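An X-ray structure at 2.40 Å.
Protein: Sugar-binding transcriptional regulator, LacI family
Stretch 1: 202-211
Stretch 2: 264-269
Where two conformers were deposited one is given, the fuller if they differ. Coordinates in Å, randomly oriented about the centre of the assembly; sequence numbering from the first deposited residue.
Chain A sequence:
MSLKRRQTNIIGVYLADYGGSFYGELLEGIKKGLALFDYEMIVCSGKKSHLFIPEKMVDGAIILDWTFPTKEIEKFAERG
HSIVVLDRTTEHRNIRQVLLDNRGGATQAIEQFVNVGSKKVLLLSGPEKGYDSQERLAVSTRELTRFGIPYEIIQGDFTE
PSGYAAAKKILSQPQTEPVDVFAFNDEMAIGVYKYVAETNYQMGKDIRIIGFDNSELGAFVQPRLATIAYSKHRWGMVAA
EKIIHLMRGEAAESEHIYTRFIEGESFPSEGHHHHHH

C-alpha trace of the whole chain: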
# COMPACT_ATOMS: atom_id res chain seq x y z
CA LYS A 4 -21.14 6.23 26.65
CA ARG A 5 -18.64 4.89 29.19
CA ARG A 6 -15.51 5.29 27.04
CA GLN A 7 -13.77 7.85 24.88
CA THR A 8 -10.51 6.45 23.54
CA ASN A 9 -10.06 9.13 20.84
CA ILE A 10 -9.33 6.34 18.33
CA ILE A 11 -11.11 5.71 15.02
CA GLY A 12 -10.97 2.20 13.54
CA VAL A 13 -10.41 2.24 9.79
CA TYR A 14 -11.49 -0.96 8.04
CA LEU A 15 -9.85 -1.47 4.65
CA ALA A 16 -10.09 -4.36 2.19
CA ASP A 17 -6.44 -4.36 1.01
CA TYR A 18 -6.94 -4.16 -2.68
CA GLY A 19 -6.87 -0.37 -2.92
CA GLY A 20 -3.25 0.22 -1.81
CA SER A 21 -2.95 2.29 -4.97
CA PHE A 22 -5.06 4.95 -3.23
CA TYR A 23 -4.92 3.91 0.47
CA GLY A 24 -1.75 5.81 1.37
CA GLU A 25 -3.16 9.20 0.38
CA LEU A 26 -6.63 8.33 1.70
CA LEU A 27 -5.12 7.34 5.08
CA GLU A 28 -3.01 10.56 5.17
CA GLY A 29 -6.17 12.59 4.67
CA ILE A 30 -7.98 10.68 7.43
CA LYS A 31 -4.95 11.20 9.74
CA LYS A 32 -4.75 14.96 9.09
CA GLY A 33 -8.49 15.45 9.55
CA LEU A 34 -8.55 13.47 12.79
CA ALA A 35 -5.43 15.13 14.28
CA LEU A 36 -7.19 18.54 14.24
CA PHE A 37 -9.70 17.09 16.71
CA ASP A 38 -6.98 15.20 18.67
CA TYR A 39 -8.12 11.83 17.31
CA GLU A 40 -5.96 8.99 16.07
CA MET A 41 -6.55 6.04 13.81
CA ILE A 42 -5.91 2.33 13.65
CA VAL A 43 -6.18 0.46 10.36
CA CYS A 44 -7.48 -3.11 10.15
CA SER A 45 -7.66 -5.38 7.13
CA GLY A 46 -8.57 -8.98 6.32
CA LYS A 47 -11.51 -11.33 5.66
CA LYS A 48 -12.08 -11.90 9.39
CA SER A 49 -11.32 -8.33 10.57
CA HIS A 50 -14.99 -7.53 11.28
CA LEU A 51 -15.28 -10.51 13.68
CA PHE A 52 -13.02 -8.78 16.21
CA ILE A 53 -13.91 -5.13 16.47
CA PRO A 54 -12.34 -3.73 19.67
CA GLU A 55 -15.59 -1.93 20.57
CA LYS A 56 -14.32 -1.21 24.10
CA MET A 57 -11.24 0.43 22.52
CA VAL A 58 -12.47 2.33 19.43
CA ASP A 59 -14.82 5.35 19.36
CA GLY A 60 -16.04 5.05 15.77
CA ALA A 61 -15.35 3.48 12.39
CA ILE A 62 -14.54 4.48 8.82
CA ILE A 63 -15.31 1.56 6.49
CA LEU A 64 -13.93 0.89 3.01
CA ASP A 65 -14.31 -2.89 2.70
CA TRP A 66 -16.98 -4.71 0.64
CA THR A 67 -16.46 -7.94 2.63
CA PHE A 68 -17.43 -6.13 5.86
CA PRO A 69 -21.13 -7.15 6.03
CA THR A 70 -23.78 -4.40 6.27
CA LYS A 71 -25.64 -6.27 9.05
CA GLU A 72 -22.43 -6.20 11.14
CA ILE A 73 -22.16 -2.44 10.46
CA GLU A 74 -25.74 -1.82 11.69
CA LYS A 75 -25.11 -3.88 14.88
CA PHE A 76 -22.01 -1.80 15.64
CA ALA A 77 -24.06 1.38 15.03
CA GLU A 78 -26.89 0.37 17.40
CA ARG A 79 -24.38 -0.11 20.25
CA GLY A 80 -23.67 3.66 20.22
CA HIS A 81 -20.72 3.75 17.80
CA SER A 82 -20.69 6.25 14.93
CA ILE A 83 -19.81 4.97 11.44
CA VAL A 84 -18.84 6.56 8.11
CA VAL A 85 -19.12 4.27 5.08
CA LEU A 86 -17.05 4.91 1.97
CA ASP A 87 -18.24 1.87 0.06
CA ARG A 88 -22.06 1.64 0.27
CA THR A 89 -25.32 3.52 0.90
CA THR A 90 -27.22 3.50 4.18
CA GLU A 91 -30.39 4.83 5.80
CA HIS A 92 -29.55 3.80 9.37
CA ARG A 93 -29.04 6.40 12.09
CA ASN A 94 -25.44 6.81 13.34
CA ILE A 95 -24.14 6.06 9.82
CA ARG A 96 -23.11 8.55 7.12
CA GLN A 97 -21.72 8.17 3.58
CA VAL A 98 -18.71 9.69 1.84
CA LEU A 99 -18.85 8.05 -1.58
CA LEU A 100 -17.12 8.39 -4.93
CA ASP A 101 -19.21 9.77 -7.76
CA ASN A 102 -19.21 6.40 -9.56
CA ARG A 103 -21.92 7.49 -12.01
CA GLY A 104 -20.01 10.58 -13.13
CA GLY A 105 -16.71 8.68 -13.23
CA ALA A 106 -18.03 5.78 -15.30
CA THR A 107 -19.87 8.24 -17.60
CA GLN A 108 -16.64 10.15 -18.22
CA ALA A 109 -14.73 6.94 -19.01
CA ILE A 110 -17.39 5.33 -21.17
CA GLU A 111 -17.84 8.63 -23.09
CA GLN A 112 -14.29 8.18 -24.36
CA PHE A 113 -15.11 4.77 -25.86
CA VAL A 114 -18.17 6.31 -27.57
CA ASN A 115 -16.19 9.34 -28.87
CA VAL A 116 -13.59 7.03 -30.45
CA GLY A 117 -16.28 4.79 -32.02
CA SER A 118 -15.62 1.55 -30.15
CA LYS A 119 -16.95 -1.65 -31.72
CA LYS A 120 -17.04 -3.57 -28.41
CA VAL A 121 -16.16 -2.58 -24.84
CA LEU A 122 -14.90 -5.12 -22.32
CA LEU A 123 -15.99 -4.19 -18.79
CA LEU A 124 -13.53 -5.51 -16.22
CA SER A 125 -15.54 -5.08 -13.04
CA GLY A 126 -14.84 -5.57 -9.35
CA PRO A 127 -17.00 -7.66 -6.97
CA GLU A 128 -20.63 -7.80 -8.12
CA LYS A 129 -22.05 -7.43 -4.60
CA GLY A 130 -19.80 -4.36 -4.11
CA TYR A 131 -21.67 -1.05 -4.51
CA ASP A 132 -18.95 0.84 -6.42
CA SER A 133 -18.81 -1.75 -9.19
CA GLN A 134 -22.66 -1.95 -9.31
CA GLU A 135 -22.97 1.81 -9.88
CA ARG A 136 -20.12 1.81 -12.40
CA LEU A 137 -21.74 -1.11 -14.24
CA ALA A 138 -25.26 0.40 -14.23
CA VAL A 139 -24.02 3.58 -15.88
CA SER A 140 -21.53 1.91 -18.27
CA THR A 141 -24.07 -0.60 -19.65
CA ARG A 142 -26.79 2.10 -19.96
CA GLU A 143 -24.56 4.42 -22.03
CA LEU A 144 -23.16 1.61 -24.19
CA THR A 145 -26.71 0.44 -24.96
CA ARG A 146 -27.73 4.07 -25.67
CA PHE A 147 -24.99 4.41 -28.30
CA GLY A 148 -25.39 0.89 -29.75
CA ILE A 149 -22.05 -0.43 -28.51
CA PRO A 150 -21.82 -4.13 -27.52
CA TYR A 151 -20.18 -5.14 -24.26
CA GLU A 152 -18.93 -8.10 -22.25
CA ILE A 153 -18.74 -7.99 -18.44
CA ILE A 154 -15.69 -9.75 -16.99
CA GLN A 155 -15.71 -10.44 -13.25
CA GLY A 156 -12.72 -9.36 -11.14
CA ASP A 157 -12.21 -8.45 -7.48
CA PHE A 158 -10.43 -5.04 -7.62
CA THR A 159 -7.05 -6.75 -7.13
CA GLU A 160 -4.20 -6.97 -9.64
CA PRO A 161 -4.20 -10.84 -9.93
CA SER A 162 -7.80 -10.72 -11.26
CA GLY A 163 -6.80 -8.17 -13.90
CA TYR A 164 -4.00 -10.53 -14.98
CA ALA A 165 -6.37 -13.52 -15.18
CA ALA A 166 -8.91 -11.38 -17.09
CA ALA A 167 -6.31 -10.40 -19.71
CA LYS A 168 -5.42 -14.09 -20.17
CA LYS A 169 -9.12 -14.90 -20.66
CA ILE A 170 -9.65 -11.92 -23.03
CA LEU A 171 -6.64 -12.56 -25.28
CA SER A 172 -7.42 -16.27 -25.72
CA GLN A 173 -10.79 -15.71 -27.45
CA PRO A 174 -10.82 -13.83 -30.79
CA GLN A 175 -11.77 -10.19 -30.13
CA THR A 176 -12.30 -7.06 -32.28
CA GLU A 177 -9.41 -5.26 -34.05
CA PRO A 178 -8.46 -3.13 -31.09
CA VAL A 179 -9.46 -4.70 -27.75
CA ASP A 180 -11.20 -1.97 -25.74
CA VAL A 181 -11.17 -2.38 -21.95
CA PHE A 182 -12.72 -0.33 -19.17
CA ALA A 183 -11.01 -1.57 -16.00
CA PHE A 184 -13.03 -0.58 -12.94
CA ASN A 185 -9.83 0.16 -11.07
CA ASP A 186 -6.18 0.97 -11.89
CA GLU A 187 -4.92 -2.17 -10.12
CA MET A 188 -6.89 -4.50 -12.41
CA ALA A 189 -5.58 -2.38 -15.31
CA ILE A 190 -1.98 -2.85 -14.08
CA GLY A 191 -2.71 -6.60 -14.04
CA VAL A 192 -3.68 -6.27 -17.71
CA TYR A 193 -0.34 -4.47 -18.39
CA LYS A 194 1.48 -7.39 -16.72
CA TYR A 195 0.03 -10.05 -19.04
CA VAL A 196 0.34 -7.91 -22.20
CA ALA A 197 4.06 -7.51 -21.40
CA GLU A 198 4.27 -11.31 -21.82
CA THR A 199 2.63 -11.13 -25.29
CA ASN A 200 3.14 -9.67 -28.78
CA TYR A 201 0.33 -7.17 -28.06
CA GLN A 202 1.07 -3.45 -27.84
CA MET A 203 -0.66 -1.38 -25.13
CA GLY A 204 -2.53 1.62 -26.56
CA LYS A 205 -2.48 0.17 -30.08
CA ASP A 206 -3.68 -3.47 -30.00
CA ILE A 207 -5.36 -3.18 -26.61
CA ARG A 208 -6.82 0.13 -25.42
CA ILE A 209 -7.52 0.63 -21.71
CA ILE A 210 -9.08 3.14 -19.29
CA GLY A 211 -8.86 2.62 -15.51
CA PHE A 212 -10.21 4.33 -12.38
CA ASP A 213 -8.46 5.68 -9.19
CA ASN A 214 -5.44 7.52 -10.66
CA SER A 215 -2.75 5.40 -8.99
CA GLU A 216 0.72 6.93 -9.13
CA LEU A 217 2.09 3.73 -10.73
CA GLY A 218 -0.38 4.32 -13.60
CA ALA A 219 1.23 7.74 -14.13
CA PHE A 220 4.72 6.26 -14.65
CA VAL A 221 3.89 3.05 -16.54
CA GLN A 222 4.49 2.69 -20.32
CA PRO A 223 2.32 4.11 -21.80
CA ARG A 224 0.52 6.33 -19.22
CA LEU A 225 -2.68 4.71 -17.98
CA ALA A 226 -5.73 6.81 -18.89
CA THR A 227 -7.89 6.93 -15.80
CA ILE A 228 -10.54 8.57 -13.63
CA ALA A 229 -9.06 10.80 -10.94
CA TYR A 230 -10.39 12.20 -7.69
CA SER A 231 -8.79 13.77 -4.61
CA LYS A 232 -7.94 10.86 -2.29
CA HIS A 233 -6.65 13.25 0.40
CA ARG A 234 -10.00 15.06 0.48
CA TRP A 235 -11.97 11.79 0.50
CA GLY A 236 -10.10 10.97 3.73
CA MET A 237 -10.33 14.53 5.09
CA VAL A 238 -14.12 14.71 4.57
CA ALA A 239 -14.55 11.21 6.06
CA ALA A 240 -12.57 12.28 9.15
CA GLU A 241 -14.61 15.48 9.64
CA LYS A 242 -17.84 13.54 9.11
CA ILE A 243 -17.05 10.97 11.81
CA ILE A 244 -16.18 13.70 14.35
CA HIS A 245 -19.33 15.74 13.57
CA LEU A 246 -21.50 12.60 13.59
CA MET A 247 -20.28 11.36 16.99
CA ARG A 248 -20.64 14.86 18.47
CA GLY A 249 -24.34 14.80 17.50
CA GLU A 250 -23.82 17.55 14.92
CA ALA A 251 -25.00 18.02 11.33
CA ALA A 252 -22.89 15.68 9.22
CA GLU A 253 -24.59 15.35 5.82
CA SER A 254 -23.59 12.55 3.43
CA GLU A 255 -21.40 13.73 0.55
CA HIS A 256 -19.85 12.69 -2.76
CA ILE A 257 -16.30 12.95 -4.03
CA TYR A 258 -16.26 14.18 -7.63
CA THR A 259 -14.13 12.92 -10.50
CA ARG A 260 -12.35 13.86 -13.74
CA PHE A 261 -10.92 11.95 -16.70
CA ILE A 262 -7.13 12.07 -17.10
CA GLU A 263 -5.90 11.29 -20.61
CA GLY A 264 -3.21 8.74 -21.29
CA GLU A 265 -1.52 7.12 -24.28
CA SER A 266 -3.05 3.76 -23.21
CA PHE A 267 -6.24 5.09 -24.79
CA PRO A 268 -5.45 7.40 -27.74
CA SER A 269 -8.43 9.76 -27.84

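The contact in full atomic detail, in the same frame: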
# COMPACT_ATOMS: atom_id res chain seq x y z
N GLN A 202 0.56 -4.77 -28.17
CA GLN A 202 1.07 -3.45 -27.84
C GLN A 202 -0.03 -2.65 -27.13
O GLN A 202 -1.13 -2.49 -27.66
CB GLN A 202 1.51 -2.73 -29.13
CG GLN A 202 2.21 -1.39 -28.93
CD GLN A 202 2.54 -0.70 -30.25
OE1 GLN A 202 2.28 0.48 -30.42
NE2 GLN A 202 3.13 -1.45 -31.18
N MET A 203 0.28 -2.17 -25.93
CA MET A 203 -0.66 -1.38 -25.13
C MET A 203 -0.88 -0.01 -25.78
O MET A 203 0.07 0.66 -26.18
CB MET A 203 -0.16 -1.22 -23.69
CG MET A 203 -1.18 -0.65 -22.71
SD MET A 203 -2.69 -1.64 -22.50
CE MET A 203 -2.00 -3.21 -21.98
N GLY A 204 -2.15 0.37 -25.90
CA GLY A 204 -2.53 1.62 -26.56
C GLY A 204 -2.88 1.44 -28.03
O GLY A 204 -3.69 2.19 -28.56
N LYS A 205 -2.26 0.45 -28.67
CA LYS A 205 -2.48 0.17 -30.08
C LYS A 205 -3.40 -1.04 -30.29
O LYS A 205 -4.49 -0.91 -30.85
CB LYS A 205 -1.13 -0.05 -30.79
CG LYS A 205 -1.23 -0.38 -32.28
CD LYS A 205 0.04 -1.05 -32.78
CE LYS A 205 -0.17 -1.73 -34.13
NZ LYS A 205 0.98 -2.62 -34.47
N ASP A 206 -2.95 -2.21 -29.82
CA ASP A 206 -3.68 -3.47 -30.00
C ASP A 206 -4.73 -3.66 -28.92
O ASP A 206 -5.76 -4.30 -29.14
CB ASP A 206 -2.72 -4.66 -29.99
CG ASP A 206 -1.59 -4.52 -31.00
OD1 ASP A 206 -1.80 -3.92 -32.07
OD2 ASP A 206 -0.49 -5.03 -30.71
N ILE A 207 -4.44 -3.13 -27.74
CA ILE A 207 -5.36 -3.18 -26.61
C ILE A 207 -5.42 -1.81 -25.95
O ILE A 207 -4.41 -1.28 -25.47
CB ILE A 207 -5.00 -4.34 -25.60
CG1 ILE A 207 -5.79 -4.19 -24.29
CG2 ILE A 207 -3.49 -4.43 -25.35
CD1 ILE A 207 -5.94 -5.49 -23.52
N ARG A 208 -6.61 -1.21 -25.96
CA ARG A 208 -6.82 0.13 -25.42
C ARG A 208 -7.55 0.06 -24.08
O ARG A 208 -8.57 -0.62 -23.96
CB ARG A 208 -7.60 0.99 -26.42
CG ARG A 208 -6.99 1.06 -27.80
CD ARG A 208 -7.74 2.06 -28.69
NE ARG A 208 -9.04 1.56 -29.12
CZ ARG A 208 -9.86 2.21 -29.95
NH1 ARG A 208 -9.52 3.38 -30.45
NH2 ARG A 208 -11.03 1.67 -30.27
N ILE A 209 -7.01 0.75 -23.08
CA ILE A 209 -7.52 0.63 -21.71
C ILE A 209 -7.76 1.97 -21.01
O ILE A 209 -7.02 2.93 -21.20
CB ILE A 209 -6.62 -0.34 -20.86
CG1 ILE A 209 -7.29 -0.73 -19.54
CG2 ILE A 209 -5.22 0.24 -20.64
CD1 ILE A 209 -6.87 -2.10 -19.02
N ILE A 210 -8.84 2.04 -20.23
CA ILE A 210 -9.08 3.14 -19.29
C ILE A 210 -9.35 2.54 -17.91
O ILE A 210 -10.15 1.60 -17.78
CB ILE A 210 -10.25 4.07 -19.71
CG1 ILE A 210 -10.00 4.65 -21.11
CG2 ILE A 210 -10.42 5.22 -18.70
CD1 ILE A 210 -11.07 5.62 -21.59
N GLY A 211 -8.67 3.07 -16.89
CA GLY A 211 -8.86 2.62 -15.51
C GLY A 211 -9.67 3.61 -14.67
O GLY A 211 -10.44 4.41 -15.20
N GLY A 264 -4.43 9.52 -21.26
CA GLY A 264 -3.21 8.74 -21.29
C GLY A 264 -3.07 8.00 -22.60
O GLY A 264 -4.07 7.63 -23.23
N GLU A 265 -1.82 7.75 -22.99
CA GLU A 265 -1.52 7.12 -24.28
C GLU A 265 -1.92 5.64 -24.33
O GLU A 265 -1.75 4.98 -25.37
CB GLU A 265 -0.05 7.31 -24.65
CG GLU A 265 0.21 8.53 -25.53
CD GLU A 265 0.05 8.24 -27.01
OE1 GLU A 265 -0.79 8.90 -27.66
OE2 GLU A 265 0.75 7.34 -27.52
N SER A 266 -2.47 5.12 -23.24
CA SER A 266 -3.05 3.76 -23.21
C SER A 266 -4.40 3.74 -23.92
O SER A 266 -4.88 2.69 -24.33
CB SER A 266 -3.22 3.25 -21.78
OG SER A 266 -4.29 3.90 -21.12
N PHE A 267 -5.02 4.91 -24.02
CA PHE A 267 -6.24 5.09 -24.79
C PHE A 267 -6.09 6.36 -25.61
O PHE A 267 -6.42 7.45 -25.13
CB PHE A 267 -7.45 5.16 -23.86
CG PHE A 267 -8.77 5.12 -24.58
CD1 PHE A 267 -9.32 3.89 -24.96
CD2 PHE A 267 -9.46 6.28 -24.88
CE1 PHE A 267 -10.54 3.84 -25.64
CE2 PHE A 267 -10.68 6.24 -25.55
CZ PHE A 267 -11.22 5.02 -25.93
N PRO A 268 -5.57 6.24 -26.85
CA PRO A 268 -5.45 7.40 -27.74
C PRO A 268 -6.82 7.93 -28.12
O PRO A 268 -7.59 7.24 -28.80
CB PRO A 268 -4.70 6.84 -28.96
CG PRO A 268 -4.07 5.56 -28.48
CD PRO A 268 -5.05 5.02 -27.49
N SER A 269 -7.12 9.15 -27.66
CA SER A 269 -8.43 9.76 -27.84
C SER A 269 -8.32 11.23 -28.24
O SER A 269 -7.58 11.58 -29.15
CB SER A 269 -9.27 9.62 -26.56
OG SER A 269 -8.61 10.20 -25.44

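F267 and S266 lose the most surface in this contact, 77 and 75 Å² of the 398 Å² buried in total, and R208 follows with 57 Å².

S266 supplies the polar part by bonding one strand residue twice. The amide I209 N donates to S266 O at 3.1 Å with an N-H...O angle of 161°, close to linear, and S266 OG, with chi1 at 73° (p), donates to I209 O at 2.9 Å. Both backbone polar groups of I209 are thus engaged by a single residue, while its CA-to-CB bond points away. S266 O also receives two CA-H...O contacts: G204 CA and R208 CA each lie 3.4 Å from it, with angles at H of 160° and 139°, the former the straighter.

G204 packs tightly here, its CA 4.0 Å from S266 CA. An ideal CB on it would fall 2.6 Å from E265 O, a clash, and its phi/psi of 95/-30 by itself calls for glycine.

F267 supplies the apolar part. I210 CD1 sits 3.9 Å from the ring centroid and 17° off the normal, which places this methyl over one face as a CH-pi contact; I210 CG1 approaches F267 CG at 3.7 Å. R208 CB meets F267 CD1 at 3.7 Å, oblique to the ring.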